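Local coordinates for putative calcium-regulated periplasmic protein (Bacteroides thetaiotaomicron, PDB 3DB7), which binds calcium ions and is probably a calcium-regulated protein of the periplasm, although its precise role there is not established, at residues I8-M13 and A31-E36; Q23-S28 and S71-I76; W62-C67 and V94-R99; T87-A92 and L108-E113. One frame throughout, in Å; residues are numbered along the deposited sequence.

Interaction 1 of 4, residues I8-M13 and A31-E36. With CA (calcium ion), chain B; EDO (1,2-ethanediol), chain E.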
loop_
_atom_site.group_PDB
_atom_site.type_symbol
_atom_site.label_atom_id
_atom_site.label_comp_id
_atom_site.label_asym_id
_atom_site.label_seq_id
_atom_site.Cartn_x
_atom_site.Cartn_y
_atom_site.Cartn_z
ATOM N N ILE A 8 9.069 -18.557 15.279
ATOM C CA ILE A 8 9.338 -18.302 16.681
ATOM C C ILE A 8 8.094 -18.510 17.486
ATOM O O ILE A 8 6.991 -18.574 16.963
ATOM C CB ILE A 8 9.832 -16.866 16.956
ATOM C CG1 ILE A 8 8.848 -15.831 16.417
ATOM C CG2 ILE A 8 11.181 -16.601 16.296
ATOM C CD1 ILE A 8 9.246 -14.358 16.730
ATOM N N GLN A 9 8.281 -18.574 18.790
ATOM C CA GLN A 9 7.159 -18.576 19.697
ATOM C C GLN A 9 6.769 -17.114 19.895
ATOM O O GLN A 9 7.583 -16.201 19.785
ATOM C CB GLN A 9 7.531 -19.229 21.041
ATOM C CG GLN A 9 7.942 -20.724 20.930
ATOM C CD GLN A 9 6.841 -21.612 20.326
ATOM O OE1 GLN A 9 5.664 -21.254 20.315
ATOM N NE2 GLN A 9 7.234 -22.784 19.830
ATOM N N VAL A 10 5.505 -16.900 20.202
ATOM C CA VAL A 10 5.027 -15.574 20.556
ATOM C C VAL A 10 5.810 -14.958 21.706
ATOM O O VAL A 10 6.074 -13.792 21.698
ATOM C CB VAL A 10 3.540 -15.596 20.937
ATOM C CG1 VAL A 10 3.077 -14.222 21.382
ATOM C CG2 VAL A 10 2.707 -16.034 19.704
ATOM N N THR A 11 6.250 -15.777 22.640
ATOM C CA THR A 11 7.049 -15.253 23.750
ATOM C C THR A 11 8.420 -14.755 23.333
ATOM O O THR A 11 9.110 -14.123 24.127
ATOM C CB THR A 11 7.209 -16.333 24.875
ATOM O OG1 THR A 11 7.664 -17.554 24.281
ATOM C CG2 THR A 11 5.885 -16.607 25.634
ATOM N N GLN A 12 8.822 -15.025 22.098
ATOM C CA GLN A 12 10.083 -14.480 21.585
ATOM C C GLN A 12 9.929 -13.144 20.897
ATOM O O GLN A 12 10.914 -12.530 20.470
ATOM C CB GLN A 12 10.730 -15.445 20.576
ATOM C CG GLN A 12 11.238 -16.680 21.246
ATOM C CD GLN A 12 11.725 -17.696 20.249
ATOM O OE1 GLN A 12 10.941 -18.540 19.750
ATOM N NE2 GLN A 12 13.034 -17.673 19.999
HETATM N N MSE A 13 8.680 -12.704 20.754
HETATM C CA MSE A 13 8.374 -11.382 20.199
HETATM C C MSE A 13 8.593 -10.257 21.221
HETATM O O MSE A 13 8.481 -10.461 22.449
HETATM C CB MSE A 13 6.906 -11.314 19.699
HETATM C CG MSE A 13 6.526 -12.386 18.672
HETATM SE SE MSE A 13 4.673 -12.393 18.138
HETATM C CE MSE A 13 4.934 -10.885 16.960
ATOM N N ALA A 31 -1.671 -18.960 14.657
ATOM C CA ALA A 31 -1.258 -20.068 13.765
ATOM C C ALA A 31 0.260 -20.138 13.562
ATOM O O ALA A 31 0.846 -21.216 13.537
ATOM C CB ALA A 31 -2.003 -19.926 12.379
ATOM N N LEU A 32 0.899 -18.992 13.416
ATOM C CA LEU A 32 2.322 -18.945 13.156
ATOM C C LEU A 32 2.804 -17.557 13.537
ATOM O O LEU A 32 2.180 -16.582 13.189
ATOM C CB LEU A 32 2.671 -19.149 11.660
ATOM C CG LEU A 32 4.168 -18.909 11.339
ATOM C CD1 LEU A 32 5.134 -19.941 11.940
ATOM C CD2 LEU A 32 4.353 -18.858 9.815
ATOM N N ALA A 33 3.935 -17.500 14.215
ATOM C CA ALA A 33 4.713 -16.267 14.466
ATOM C C ALA A 33 6.092 -16.434 13.856
ATOM O O ALA A 33 6.665 -17.536 13.884
ATOM C CB ALA A 33 4.831 -15.975 15.973
ATOM N N LYS A 34 6.618 -15.373 13.259
ATOM C CA LYS A 34 7.948 -15.443 12.673
ATOM C C LYS A 34 8.666 -14.099 12.783
ATOM O O LYS A 34 8.049 -13.055 12.833
ATOM C CB LYS A 34 7.914 -15.883 11.210
ATOM C CG LYS A 34 7.369 -14.845 10.283
ATOM C CD LYS A 34 7.374 -15.308 8.811
ATOM C CE LYS A 34 7.105 -14.139 7.854
ATOM N NZ LYS A 34 6.767 -14.643 6.466
HETATM N N MSE A 35 9.987 -14.166 12.773
HETATM C CA MSE A 35 10.840 -13.051 12.496
HETATM C C MSE A 35 11.147 -13.046 11.001
HETATM O O MSE A 35 11.545 -14.056 10.401
HETATM C CB MSE A 35 12.133 -13.179 13.277
HETATM C CG MSE A 35 12.900 -11.883 13.274
HETATM SE SE MSE A 35 14.562 -11.838 14.294
HETATM C CE MSE A 35 15.347 -13.257 13.310
ATOM N N GLU A 36 10.931 -11.868 10.417
ATOM C CA GLU A 36 11.134 -11.591 8.980
ATOM C C GLU A 36 12.315 -10.657 8.905
ATOM O O GLU A 36 12.441 -9.740 9.703
ATOM C CB GLU A 36 9.867 -11.017 8.392
ATOM C CG GLU A 36 9.959 -10.646 6.919
ATOM C CD GLU A 36 8.723 -9.887 6.434
ATOM O OE1 GLU A 36 7.622 -10.376 6.727
ATOM O OE2 GLU A 36 8.867 -8.821 5.796
HETATM CA CA CA B . 6.204 -8.496 6.004
HETATM C C1 EDO E . 2.797 -20.454 17.323
HETATM O O1 EDO E . 3.610 -21.589 17.660
HETATM C C2 EDO E . 3.782 -19.356 16.965
HETATM O O2 EDO E . 4.735 -19.756 15.945
#
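Ile8 presses its longer branch against the strand at Ala33, Lys34 and Met35, and the small methyl of Ala33 is the point on which three apolar side chains converge. With chi1 at 56°, CG1 of Ile8 lies between its own backbone N and carbonyl carbon, which brings it 4.0 Å from Ala33 CB. CD1, anti to CA about the CB-CG1 bond, runs on toward the backbone N of Met35. Val10 comes in from the short 3-10 turn with CG2 at 4.3 Å from Ala33 CB. The selenium of Met13, a selenomethionine modelled in two conformers, lies 4.2 Å from Ala33 CB in one of them, so that touch is less certain. This is the edge of the antiparallel sheet: strand 6-8 is outermost within this chain, strand 30-38 is next to it, and the 3-10 turn leads the chain off toward helix 15-24. Ile8 N donates to Ala33 O at 3.0 Å, nearly straight at the hydrogen (169°) but from above the carbonyl plane. On the same pair of residues an ethanediol molecule, probably from the crystallisation liquor, bridges the other two backbone groups: its O2 donates to Ile8 O at 2.7 Å and accepts from Ala33 N at 3.0 Å. Lys34 and Glu36 leave the strand on the other side from Ala33. Lys34 NZ forms a salt bridge with Asp5. Glu36, its chain extended, grips a calcium ion with both carboxylate oxygens, OE1 at 2.5 Å and OE2 at 2.7 Å; Glu45, Glu55 and Asp124, Ile125 and Asp126 of the second subunit also bind this ion.

Interaction 2 of 4, residues Q23-S28 and S71-I76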
loop_
_atom_site.group_PDB
_atom_site.type_symbol
_atom_site.label_atom_id
_atom_site.label_comp_id
_atom_site.label_asym_id
_atom_site.label_seq_id
_atom_site.Cartn_x
_atom_site.Cartn_y
_atom_site.Cartn_z
ATOM N N GLN A 23 -4.199 -7.518 23.795
ATOM C CA GLN A 23 -5.149 -6.402 23.896
ATOM C C GLN A 23 -6.239 -6.518 22.857
ATOM O O GLN A 23 -7.446 -6.368 23.154
ATOM C CB GLN A 23 -4.456 -5.067 23.751
ATOM C CG GLN A 23 -5.406 -3.863 23.898
ATOM C CD GLN A 23 -6.109 -3.862 25.231
ATOM O OE1 GLN A 23 -5.501 -4.176 26.259
ATOM N NE2 GLN A 23 -7.414 -3.549 25.222
ATOM N N HIS A 24 -5.837 -6.766 21.616
ATOM C CA HIS A 24 -6.784 -6.593 20.488
ATOM C C HIS A 24 -7.197 -7.859 19.805
ATOM O O HIS A 24 -8.178 -7.843 19.049
ATOM C CB HIS A 24 -6.208 -5.686 19.419
ATOM C CG HIS A 24 -5.866 -4.330 19.920
ATOM N ND1 HIS A 24 -6.821 -3.409 20.288
ATOM C CD2 HIS A 24 -4.660 -3.753 20.142
ATOM C CE1 HIS A 24 -6.212 -2.328 20.758
ATOM N NE2 HIS A 24 -4.894 -2.490 20.630
ATOM N N PHE A 25 -6.500 -8.951 20.087
ATOM C CA PHE A 25 -6.768 -10.223 19.402
ATOM C C PHE A 25 -6.962 -11.380 20.381
ATOM O O PHE A 25 -6.606 -12.539 20.109
ATOM C CB PHE A 25 -5.640 -10.484 18.407
ATOM C CG PHE A 25 -5.669 -9.525 17.263
ATOM C CD1 PHE A 25 -6.457 -9.804 16.158
ATOM C CD2 PHE A 25 -4.944 -8.356 17.287
ATOM C CE1 PHE A 25 -6.513 -8.924 15.095
ATOM C CE2 PHE A 25 -5.032 -7.478 16.235
ATOM C CZ PHE A 25 -5.806 -7.760 15.149
ATOM N N SER A 26 -7.572 -11.049 21.521
ATOM C CA SER A 26 -7.714 -12.006 22.621
ATOM C C SER A 26 -8.545 -13.214 22.179
ATOM O O SER A 26 -8.325 -14.318 22.693
ATOM C CB SER A 26 -8.355 -11.355 23.884
ATOM O OG SER A 26 -9.583 -10.712 23.582
ATOM N N ASP A 27 -9.396 -13.015 21.177
ATOM C CA ASP A 27 -10.391 -14.019 20.764
ATOM C C ASP A 27 -9.899 -14.796 19.576
ATOM O O ASP A 27 -10.612 -15.652 19.041
ATOM C CB ASP A 27 -11.724 -13.368 20.375
ATOM N N SER A 28 -8.686 -14.479 19.142
ATOM C CA SER A 28 -8.115 -15.141 17.954
ATOM C C SER A 28 -7.069 -16.122 18.448
ATOM O O SER A 28 -6.638 -16.052 19.590
ATOM C CB SER A 28 -7.510 -14.109 16.999
ATOM O OG SER A 28 -8.478 -13.237 16.425
ATOM N N SER A 71 -12.458 -7.745 10.332
ATOM C CA SER A 71 -12.140 -6.327 10.138
ATOM C C SER A 71 -11.220 -5.882 11.241
ATOM O O SER A 71 -11.050 -6.570 12.233
ATOM C CB SER A 71 -13.401 -5.480 10.097
ATOM O OG SER A 71 -14.148 -5.643 11.296
ATOM N N VAL A 72 -10.609 -4.727 11.053
ATOM C CA VAL A 72 -9.638 -4.238 12.012
ATOM C C VAL A 72 -10.337 -3.783 13.310
ATOM O O VAL A 72 -11.261 -2.962 13.255
ATOM C CB VAL A 72 -8.853 -3.057 11.441
ATOM C CG1 VAL A 72 -7.988 -2.418 12.489
ATOM C CG2 VAL A 72 -8.016 -3.523 10.226
ATOM N N PRO A 73 -9.866 -4.249 14.472
ATOM C CA PRO A 73 -10.442 -3.741 15.719
ATOM C C PRO A 73 -10.411 -2.222 15.779
ATOM O O PRO A 73 -9.394 -1.618 15.552
ATOM C CB PRO A 73 -9.582 -4.389 16.790
ATOM C CG PRO A 73 -9.092 -5.718 16.114
ATOM C CD PRO A 73 -8.883 -5.337 14.662
ATOM N N VAL A 74 -11.548 -1.609 16.094
ATOM C CA VAL A 74 -11.689 -0.157 15.972
ATOM C C VAL A 74 -10.739 0.570 16.895
ATOM O O VAL A 74 -10.261 1.657 16.571
ATOM C CB VAL A 74 -13.167 0.317 16.240
ATOM C CG1 VAL A 74 -13.287 1.867 16.238
ATOM C CG2 VAL A 74 -14.087 -0.264 15.177
ATOM N N ALA A 75 -10.454 -0.021 18.055
ATOM C CA ALA A 75 -9.576 0.665 19.011
ATOM C C ALA A 75 -8.214 1.025 18.398
ATOM O O ALA A 75 -7.583 1.954 18.840
ATOM C CB ALA A 75 -9.366 -0.210 20.245
ATOM N N ILE A 76 -7.758 0.238 17.419
ATOM C CA ILE A 76 -6.458 0.460 16.744
ATOM C C ILE A 76 -6.486 1.673 15.802
ATOM O O ILE A 76 -5.449 2.254 15.482
ATOM C CB ILE A 76 -6.117 -0.801 15.888
ATOM C CG1 ILE A 76 -5.919 -2.004 16.810
ATOM C CG2 ILE A 76 -4.842 -0.628 15.028
ATOM C CD1 ILE A 76 -5.880 -3.359 16.067
#
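His24 and Pro73 bring the two backbones nearest each other, with CA atoms 6.7 Å apart, and no hydrogen bond crosses between the segments. Each segment bends on itself instead. Phe25 to Ser28 form a type I turn, closed by Ser28 N donating to Phe25 O at 3.0 Å, while residues 74-76 make a short 3-10 turn in which Ile76 N reaches Pro73 O at 3.1 Å. The imidazole of His24 carries much of the contact. Its chi1 of -59° sets CG beside the backbone N and anti to the carbonyl carbon, and CG1 of Ile76 then sits over the centre of one face, 3.8 Å from the ring centroid and only 4° off its normal, a CH-pi contact. Gln23 CG covers the opposite face, also over the centre, so the ring is held between two aliphatic carbons. Ala75 comes to the rim instead, its CB near the ring plane and 3.8 Å from His24 CE1. The contact joins the end of helix 15-24 to the connection between strand 62-66 and helix 79-88, on the side of the sheet where Phe25 also packs on Val65 and Ile76 on Trp62. Phe25 and Pro73 cross at about a right angle, CZ of the phenyl ring 3.9 Å from Pro73 CD. The CG atom of Pro73 lies 3.7 Å from the carbonyl oxygen of His24. Phe25 CE2 also touches Ile76 CD1, at 4.2 Å. Beyond the two segments, the phenyl ring of Phe25 stacks on Phe48, and the His24 ring meets that of Phe20.

Interaction 3 of 4, residues W62-C67 and V94-R99. With CA (calcium ion), chain C.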
loop_
_atom_site.group_PDB
_atom_site.type_symbol
_atom_site.label_atom_id
_atom_site.label_comp_id
_atom_site.label_asym_id
_atom_site.label_seq_id
_atom_site.Cartn_x
_atom_site.Cartn_y
_atom_site.Cartn_z
ATOM N N TRP A 62 3.224 -1.925 16.102
ATOM C CA TRP A 62 2.556 -2.410 14.896
ATOM C C TRP A 62 2.830 -1.517 13.718
ATOM O O TRP A 62 2.867 -0.274 13.856
ATOM C CB TRP A 62 1.053 -2.598 15.110
ATOM C CG TRP A 62 0.234 -1.376 15.291
ATOM C CD1 TRP A 62 -0.073 -0.768 16.466
ATOM C CD2 TRP A 62 -0.428 -0.617 14.252
ATOM N NE1 TRP A 62 -0.888 0.340 16.228
ATOM C CE2 TRP A 62 -1.118 0.432 14.879
ATOM C CE3 TRP A 62 -0.483 -0.717 12.847
ATOM C CZ2 TRP A 62 -1.856 1.364 14.168
ATOM C CZ3 TRP A 62 -1.213 0.185 12.164
ATOM C CH2 TRP A 62 -1.906 1.209 12.829
ATOM N N GLU A 63 2.968 -2.156 12.548
ATOM C CA GLU A 63 3.106 -1.435 11.275
ATOM C C GLU A 63 2.029 -1.832 10.263
ATOM O O GLU A 63 1.726 -1.048 9.359
ATOM C CB GLU A 63 4.481 -1.632 10.660
ATOM C CG GLU A 63 5.564 -0.859 11.368
ATOM C CD GLU A 63 6.957 -0.987 10.790
ATOM O OE1 GLU A 63 7.383 -2.107 10.469
ATOM O OE2 GLU A 63 7.647 0.061 10.787
ATOM N N GLU A 64 1.426 -3.027 10.436
ATOM C CA GLU A 64 0.395 -3.525 9.531
ATOM C C GLU A 64 -0.541 -4.360 10.305
ATOM O O GLU A 64 -0.108 -5.264 11.025
ATOM C CB GLU A 64 1.019 -4.353 8.407
ATOM C CG GLU A 64 0.004 -4.985 7.471
ATOM C CD GLU A 64 0.606 -6.043 6.507
ATOM O OE1 GLU A 64 1.863 -6.264 6.486
ATOM O OE2 GLU A 64 -0.201 -6.654 5.794
ATOM N N VAL A 65 -1.819 -4.082 10.241
ATOM C CA VAL A 65 -2.860 -4.939 10.775
ATOM C C VAL A 65 -3.767 -5.298 9.613
ATOM O O VAL A 65 -4.499 -4.437 9.103
ATOM C CB VAL A 65 -3.662 -4.232 11.891
ATOM C CG1 VAL A 65 -4.799 -5.146 12.366
ATOM C CG2 VAL A 65 -2.738 -3.831 13.035
ATOM N N ASP A 66 -3.681 -6.548 9.145
ATOM C CA ASP A 66 -4.450 -7.012 7.982
ATOM C C ASP A 66 -5.509 -7.972 8.455
ATOM O O ASP A 66 -5.236 -9.159 8.757
ATOM C CB ASP A 66 -3.536 -7.694 6.957
ATOM C CG ASP A 66 -4.268 -8.114 5.718
ATOM O OD1 ASP A 66 -5.517 -8.062 5.756
ATOM O OD2 ASP A 66 -3.600 -8.485 4.712
ATOM N N CYS A 67 -6.710 -7.442 8.584
ATOM C CA CYS A 67 -7.841 -8.217 9.027
ATOM C C CYS A 67 -8.838 -8.388 7.908
ATOM O O CYS A 67 -10.037 -8.335 8.110
ATOM C CB CYS A 67 -8.481 -7.550 10.243
ATOM S SG CYS A 67 -7.492 -7.659 11.746
ATOM N N VAL A 94 -13.092 -1.380 7.754
ATOM C CA VAL A 94 -11.660 -1.248 7.541
ATOM C C VAL A 94 -11.070 -2.643 7.578
ATOM O O VAL A 94 -11.170 -3.330 8.594
ATOM C CB VAL A 94 -11.012 -0.367 8.569
ATOM C CG1 VAL A 94 -9.501 -0.382 8.438
ATOM C CG2 VAL A 94 -11.543 1.113 8.506
ATOM N N LEU A 95 -10.530 -3.116 6.467
ATOM C CA LEU A 95 -9.971 -4.440 6.340
ATOM C C LEU A 95 -8.457 -4.464 6.675
ATOM O O LEU A 95 -7.956 -5.512 7.113
ATOM C CB LEU A 95 -10.211 -5.040 4.942
ATOM C CG LEU A 95 -11.652 -5.305 4.599
ATOM C CD1 LEU A 95 -11.744 -6.165 3.351
ATOM C CD2 LEU A 95 -12.384 -5.995 5.774
ATOM N N LYS A 96 -7.748 -3.360 6.435
ATOM C CA LYS A 96 -6.343 -3.282 6.751
ATOM C C LYS A 96 -5.993 -1.862 7.109
ATOM O O LYS A 96 -6.582 -0.920 6.586
ATOM C CB LYS A 96 -5.481 -3.730 5.553
ATOM C CG LYS A 96 -3.986 -3.678 5.798
ATOM C CD LYS A 96 -3.246 -4.404 4.706
ATOM C CE LYS A 96 -3.687 -3.878 3.368
ATOM N NZ LYS A 96 -2.980 -4.628 2.257
ATOM N N ILE A 97 -5.029 -1.720 8.013
ATOM C CA ILE A 97 -4.440 -0.439 8.309
ATOM C C ILE A 97 -2.938 -0.634 8.412
ATOM O O ILE A 97 -2.457 -1.641 8.980
ATOM C CB ILE A 97 -5.032 0.229 9.563
ATOM C CG1 ILE A 97 -4.486 1.647 9.762
ATOM C CG2 ILE A 97 -4.829 -0.623 10.860
ATOM C CD1 ILE A 97 -5.271 2.433 10.858
ATOM N N GLU A 98 -2.207 0.323 7.884
ATOM C CA GLU A 98 -0.739 0.347 7.915
ATOM C C GLU A 98 -0.270 1.703 8.309
ATOM O O GLU A 98 -0.948 2.701 8.061
ATOM C CB GLU A 98 -0.181 0.054 6.547
ATOM C CG GLU A 98 -0.559 -1.339 6.055
ATOM C CD GLU A 98 -0.218 -1.588 4.589
ATOM O OE1 GLU A 98 -0.901 -1.036 3.689
ATOM O OE2 GLU A 98 0.730 -2.336 4.326
ATOM N N ARG A 99 0.946 1.773 8.865
ATOM C CA ARG A 99 1.523 3.064 9.194
ATOM C C ARG A 99 3.048 2.982 9.098
ATOM O O ARG A 99 3.631 1.891 9.289
ATOM C CB ARG A 99 1.090 3.520 10.580
ATOM C CG ARG A 99 1.674 2.705 11.673
ATOM C CD ARG A 99 1.284 3.231 13.066
ATOM N NE ARG A 99 1.744 2.288 14.084
ATOM C CZ ARG A 99 1.779 2.502 15.380
ATOM N NH1 ARG A 99 1.354 3.659 15.906
ATOM N NH2 ARG A 99 2.267 1.552 16.153
HETATM CA CA CA C . 3.924 -5.462 5.937
HETATM O O HOH W 1 -3.892 -7.146 1.875
HETATM O O HOH W 2 2.744 -3.384 5.327
HETATM O O HOH W 3 4.486 -3.902 7.694
#
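Glu64, Val65 and Asp66 pair with Glu98, Ile97 and Lys96 on antiparallel strands whose axes approach to 4.7 Å, at 169° to each other; Val65 and Ile97 form the hydrogen-bonded pair, with Val65 N donating to Ile97 O at 2.8 Å. At one end of the ladder Arg99 turns back over Trp62. Its guanidinium lies flat on the indole, planes 13° apart and centres 3.7 Å apart, a cation-pi stack on the five-membered ring, while CD sits over the six-membered ring. The same guanidinium grips Trp62 O side-on, NE at 2.8 Å and NH2 at 3.0 Å, with that oxygen in the guanidinium plane. The stack and the pair of hydrogen bonds together should fix the rotation of the guanidinium. Val65 CG2 lies against the opposite face of the indole, offset toward the rim, and Ile97 CG2 packs on Val65 CB and Trp62 CZ3. On the other side of the sheet Glu64 and Glu98 lie side by side, pointing the same way. Glu64 OE1 binds a calcium ion at 2.3 Å and also accepts from Lys53. Glu98 OE2 takes a short hydrogen bond, 2.5 Å, from a water bound to that ion, a second-shell contact. Glu63 and Glu64 form a classic beta bulge opposite Glu55, and Glu55 joins Glu64 and Asp124 and Asp126 of the second subunit in a calcium site shared between two chains.

Interaction 4 of 4, residues T87-A92 and L108-E113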
loop_
_atom_site.group_PDB
_atom_site.type_symbol
_atom_site.label_atom_id
_atom_site.label_comp_id
_atom_site.label_asym_id
_atom_site.label_seq_id
_atom_site.Cartn_x
_atom_site.Cartn_y
_atom_site.Cartn_z
ATOM N N THR A 87 -18.079 8.385 8.290
ATOM C CA THR A 87 -18.840 9.473 7.642
ATOM C C THR A 87 -19.003 9.215 6.154
ATOM O O THR A 87 -20.110 9.284 5.616
ATOM C CB THR A 87 -18.130 10.820 7.812
ATOM O OG1 THR A 87 -18.034 11.131 9.212
ATOM C CG2 THR A 87 -18.885 11.956 7.035
ATOM N N ASN A 88 -17.917 8.932 5.461
ATOM C CA ASN A 88 -17.914 8.962 3.998
ATOM C C ASN A 88 -18.115 7.616 3.348
ATOM O O ASN A 88 -18.481 7.539 2.156
ATOM C CB ASN A 88 -16.589 9.578 3.509
ATOM C CG ASN A 88 -16.493 11.021 3.891
ATOM O OD1 ASN A 88 -17.309 11.812 3.411
ATOM N ND2 ASN A 88 -15.586 11.379 4.815
ATOM N N TYR A 89 -17.873 6.550 4.112
ATOM C CA TYR A 89 -18.039 5.169 3.673
ATOM C C TYR A 89 -18.765 4.369 4.738
ATOM O O TYR A 89 -18.219 3.427 5.315
ATOM C CB TYR A 89 -16.695 4.521 3.290
ATOM C CG TYR A 89 -15.903 5.339 2.332
ATOM C CD1 TYR A 89 -16.077 5.195 0.977
ATOM C CD2 TYR A 89 -14.987 6.263 2.772
ATOM C CE1 TYR A 89 -15.340 5.940 0.064
ATOM C CE2 TYR A 89 -14.267 7.032 1.902
ATOM C CZ TYR A 89 -14.440 6.876 0.521
ATOM O OH TYR A 89 -13.707 7.678 -0.340
ATOM N N PRO A 90 -20.015 4.777 5.010
ATOM C CA PRO A 90 -20.742 4.175 6.146
ATOM C C PRO A 90 -21.054 2.678 6.072
ATOM O O PRO A 90 -21.364 2.058 7.102
ATOM C CB PRO A 90 -22.020 4.985 6.204
ATOM C CG PRO A 90 -22.211 5.454 4.792
ATOM C CD PRO A 90 -20.836 5.772 4.301
ATOM N N ASP A 91 -20.946 2.125 4.881
ATOM C CA ASP A 91 -21.222 0.705 4.648
ATOM C C ASP A 91 -19.960 -0.140 4.582
ATOM O O ASP A 91 -20.031 -1.370 4.414
ATOM C CB ASP A 91 -22.062 0.512 3.395
ATOM C CG ASP A 91 -23.438 1.145 3.532
ATOM O OD1 ASP A 91 -24.190 0.683 4.414
ATOM O OD2 ASP A 91 -23.737 2.055 2.766
ATOM N N ALA A 92 -18.815 0.501 4.767
ATOM C CA ALA A 92 -17.520 -0.194 4.649
ATOM C C ALA A 92 -16.926 -0.527 6.004
ATOM O O ALA A 92 -17.121 0.152 6.964
ATOM C CB ALA A 92 -16.557 0.636 3.821
ATOM N N LEU A 108 -10.407 -0.432 2.613
ATOM C CA LEU A 108 -11.780 -0.637 3.042
ATOM C C LEU A 108 -12.366 -1.848 2.304
ATOM O O LEU A 108 -11.869 -2.255 1.232
ATOM C CB LEU A 108 -12.656 0.581 2.707
ATOM C CG LEU A 108 -12.180 1.907 3.297
ATOM C CD1 LEU A 108 -13.125 3.076 2.882
ATOM C CD2 LEU A 108 -11.954 1.835 4.776
ATOM N N SER A 109 -13.468 -2.354 2.839
ATOM C CA SER A 109 -14.102 -3.541 2.235
ATOM C C SER A 109 -14.700 -3.297 0.833
ATOM O O SER A 109 -14.955 -4.254 0.069
ATOM C CB SER A 109 -15.179 -4.078 3.166
ATOM O OG SER A 109 -16.091 -3.055 3.517
ATOM N N ASN A 110 -14.864 -2.030 0.481
ATOM C CA ASN A 110 -15.380 -1.650 -0.855
ATOM C C ASN A 110 -14.216 -1.470 -1.845
ATOM O O ASN A 110 -14.409 -1.088 -2.992
ATOM C CB ASN A 110 -16.269 -0.407 -0.786
ATOM C CG ASN A 110 -15.477 0.853 -0.521
ATOM O OD1 ASN A 110 -14.322 0.762 -0.142
ATOM N ND2 ASN A 110 -16.070 2.025 -0.787
ATOM N N ARG A 111 -13.033 -1.788 -1.364
ATOM C CA ARG A 111 -11.761 -1.782 -2.133
ATOM C C ARG A 111 -11.080 -0.399 -2.214
ATOM O O ARG A 111 -9.923 -0.327 -2.623
ATOM C CB ARG A 111 -11.874 -2.403 -3.509
ATOM C CG ARG A 111 -12.066 -3.940 -3.419
ATOM C CD ARG A 111 -11.833 -4.594 -4.773
ATOM N NE ARG A 111 -12.569 -3.892 -5.820
ATOM N N THR A 112 -11.745 0.635 -1.720
ATOM C CA THR A 112 -11.114 1.983 -1.638
ATOM C C THR A 112 -9.938 1.947 -0.691
ATOM O O THR A 112 -9.960 1.283 0.360
ATOM C CB THR A 112 -12.100 2.968 -1.137
ATOM O OG1 THR A 112 -13.188 3.102 -2.070
ATOM C CG2 THR A 112 -11.514 4.351 -0.928
ATOM N N GLU A 113 -8.890 2.672 -1.048
ATOM C CA GLU A 113 -7.721 2.820 -0.201
ATOM C C GLU A 113 -7.543 4.323 0.075
ATOM O O GLU A 113 -7.627 5.123 -0.851
ATOM C CB GLU A 113 -6.457 2.296 -0.879
ATOM C CG GLU A 113 -6.540 0.839 -1.272
ATOM C CD GLU A 113 -5.213 0.293 -1.862
ATOM O OE1 GLU A 113 -4.159 0.973 -1.759
ATOM O OE2 GLU A 113 -5.231 -0.846 -2.376
#
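Tyr89 meets Leu108 by a CH-pi contact: the methyl CD1 stands over one face of the phenol ring, offset toward the rim, at 3.6 Å from CG and 3.9 Å from the ring centroid. The two side chains cross at about a right angle. The other apolar touch is longer, Ala92 CB to Leu108 CB at 4.1 Å.

Polar groups join in without a hydrogen bond between the segments. Asn110 brings ND2 to 3.6 Å from Tyr89 CD1, its amide turned 75° from the ring. The methyl CG2 of Thr112 makes a van der Waals touch on the hydroxyl oxygen OH of Tyr89, at 4.0 Å. Ser109 OG rests 3.4 Å from Ala92 CA and is hydrogen-bonded to the backbone N of Lys93; Thr112 OG1 pairs with Asn127.

Bonds within residues 108-113 shape the surface that Tyr89 meets. Asn110 OD1 accepts from Thr112 N at 3.0 Å, an Asx turn. Arg111 N returns to Leu108 O, and Leu108 N reaches Thr112 O. With Arg111 at a positive phi of 84°, this is a type I turn with a G1 bulge, the compact reversal of the hairpin between strands 103-108 and 113-117, here covered by the turn that follows helix 79-88.

In the fold
Interaction 3 lies about 3 Å from the centre of the chain, whereas the centres of interactions 1 and 4 sit about 16 and 17 Å out, on opposite sides of that centre. Interactions 1 and 3 reach the same sheet, one at its edge strand and one in its middle, and each supplies a glutamate to a calcium site completed by the second subunit. Interactions 2 and 4 involve no metal: both bring the turn after a helix against another loop, with an aromatic face meeting an aliphatic carbon and no hydrogen bond across. Interaction 2 touches interaction 3 through Val72 and Val94 and through Ile76 and Trp62; interaction 4 does so where Leu95 packs on Ser109.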